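Local coordinates for protein AlyGC (Glaciecola chathamensis, PDB 5GKD) that probably cleaves the polysaccharide alginate by beta-elimination, as an alginate lyase of polysaccharide lyase family 6, at residues G327-K330 with E331-A334. Numbering follows the deposited sequence.
Sequences GSDK and ERSA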
ATOM      1  N   GLY A 327      20.974   0.906 -29.221  1.00 26.97           N
ATOM      2  CA  GLY A 327      20.991   1.946 -28.220  1.00 24.78           C
ATOM      3  C   GLY A 327      21.572   3.262 -28.686  1.00 27.65           C
ATOM      4  O   GLY A 327      21.696   4.187 -27.873  1.00 25.92           O
ATOM      5  N   SER A 328      21.932   3.383 -29.961  1.00 25.15           N
ATOM      6  CA  SER A 328      22.544   4.616 -30.438  1.00 22.87           C
ATOM      7  C   SER A 328      21.588   5.782 -30.249  1.00 25.98           C
ATOM      8  O   SER A 328      20.416   5.710 -30.640  1.00 25.73           O
ATOM      9  CB  SER A 328      22.917   4.491 -31.913  1.00 25.15           C
ATOM     10  OG  SER A 328      23.382   5.729 -32.419  1.00 29.75           O
ATOM     11  N   ASP A 329      22.078   6.841 -29.624  1.00 26.30           N
ATOM     12  CA  ASP A 329      21.304   8.071 -29.457  1.00 28.70           C
ATOM     13  C   ASP A 329      22.273   9.165 -29.034  1.00 30.02           C
ATOM     14  O   ASP A 329      23.494   9.007 -29.140  1.00 29.74           O
ATOM     15  CB  ASP A 329      20.140   7.891 -28.469  1.00 29.74           C
ATOM     16  CG  ASP A 329      20.574   7.352 -27.108  1.00 27.63           C
ATOM     17  OD1 ASP A 329      21.681   7.646 -26.632  1.00 29.40           O
ATOM     18  OD2 ASP A 329      19.784   6.611 -26.505  1.00 34.55           O
ATOM     19  N   LYS A 330      21.728  10.283 -28.547  1.00 31.55           N
ATOM     20  CA  LYS A 330      22.574  11.431 -28.244  1.00 31.59           C
ATOM     21  C   LYS A 330      23.535  11.134 -27.103  1.00 31.31           C
ATOM     22  O   LYS A 330      24.658  11.645 -27.100  1.00 32.54           O
ATOM     23  CB  LYS A 330      21.708  12.645 -27.927  1.00 36.38           C
ATOM     24  CG  LYS A 330      20.780  13.043 -29.062  1.00 37.83           C
ATOM     25  CD  LYS A 330      21.555  13.527 -30.275  1.00 42.96           C
ATOM     26  CE  LYS A 330      20.649  14.283 -31.236  1.00 58.70           C
ATOM     27  NZ  LYS A 330      19.797  15.302 -30.531  1.00 56.56           N
ATOM     28  N   GLU A 331      23.120  10.303 -26.139  1.00 26.95           N
ATOM     29  CA  GLU A 331      24.016   9.892 -25.066  1.00 25.34           C
ATOM     30  C   GLU A 331      24.970   8.803 -25.535  1.00 24.31           C
ATOM     31  O   GLU A 331      26.190   8.949 -25.421  1.00 24.63           O
ATOM     32  CB  GLU A 331      23.215   9.407 -23.845  1.00 27.52           C
ATOM     33  CG  GLU A 331      24.087   9.009 -22.661  1.00 25.54           C
ATOM     34  CD  GLU A 331      23.407   8.063 -21.678  1.00 33.51           C
ATOM     35  OE1 GLU A 331      22.310   7.558 -22.004  1.00 30.31           O
ATOM     36  OE2 GLU A 331      23.981   7.826 -20.577  1.00 30.31           O
ATOM     37  N   ARG A 332      24.427   7.701 -26.057  1.00 25.38           N
ATOM     38  CA  ARG A 332      25.223   6.544 -26.478  1.00 25.61           C
ATOM     39  C   ARG A 332      25.695   6.721 -27.927  1.00 22.99           C
ATOM     40  O   ARG A 332      25.231   6.073 -28.861  1.00 22.03           O
ATOM     41  CB  ARG A 332      24.421   5.255 -26.302  1.00 24.16           C
ATOM     42  CG  ARG A 332      24.153   4.834 -24.857  1.00 22.94           C
ATOM     43  CD  ARG A 332      23.338   3.543 -24.814  1.00 24.21           C
ATOM     44  NE  ARG A 332      21.944   3.767 -25.192  1.00 23.34           N
ATOM     45  CZ  ARG A 332      20.900   3.499 -24.422  1.00 23.33           C
ATOM     46  NH1 ARG A 332      21.073   2.979 -23.225  1.00 23.05           N
ATOM     47  NH2 ARG A 332      19.678   3.752 -24.856  1.00 25.36           N
ATOM     48  N   SER A 333      26.674   7.596 -28.093  1.00 24.09           N
ATOM     49  CA  SER A 333      27.107   8.027 -29.414  1.00 24.18           C
ATOM     50  C   SER A 333      28.404   7.372 -29.859  1.00 24.91           C
ATOM     51  O   SER A 333      28.889   7.671 -30.952  1.00 29.17           O
ATOM     52  CB  SER A 333      27.269   9.551 -29.436  1.00 26.20           C
ATOM     53  OG  SER A 333      28.273   9.948 -28.519  1.00 30.64           O
ATOM     54  N   ALA A 334      28.984   6.503 -29.044  1.00 24.15           N
ATOM     55  CA  ALA A 334      30.259   5.858 -29.343  1.00 26.06           C
ATOM     56  C   ALA A 334      29.970   4.501 -29.979  1.00 24.69           C
ATOM     57  O   ALA A 334      29.602   3.550 -29.286  1.00 25.90           O
ATOM     58  CB  ALA A 334      31.105   5.714 -28.078  1.00 22.61           C
TER
HETATM   59  O   HOH W   1      20.380   7.118 -23.543  1.00 34.74           O
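Two torsions bring D329 and R332 together. In D329, CG sits between the backbone N and the carbonyl carbon (chi1 54°), which turns the carboxylate onto the backbone that follows. In R332, the chain runs out straight and then bends at chi3 (-73°), bringing NE within bonding distance of G327 O.

OD1 of D329 takes the backbone N-H of R332 in a nearly straight bond, 2.8 Å from OD1 to N. A weak second bond reaches OD1 from the N of E331. OD2 meets the R332 guanidinium obliquely and makes a long, weak salt bridge to its NH2, 3.3 Å away. The carboxylate and guanidinium planes are 28° apart.

R332 NE donates to G327 O at 2.7 Å, and this oxygen lies at the guanidinium edge. The D329 N to R332 O bond is weak, while S328 CA adds a CA-H...O contact to the same oxygen. One water bridges D329 OD2 and E331 OE1; E331 OE2 also pairs with R302.

Beyond the loop, R332 NH2 forms a salt bridge with E631, and R332 makes a cation-pi contact with Y303 of the carbonate pocket. A leucine in place of R332 would probably leave G327 O without this donor and cost D329 OD2 and E631 their salt bridges to R332.

R332 is the centre of an inverse gamma turn, which the D329 carboxylate holds through the backbone N-H groups. The turn belongs to the loop joining strands 322-326 and 339-347 of the parallel beta-helix, the fold of pectate-lyase-like enzymes.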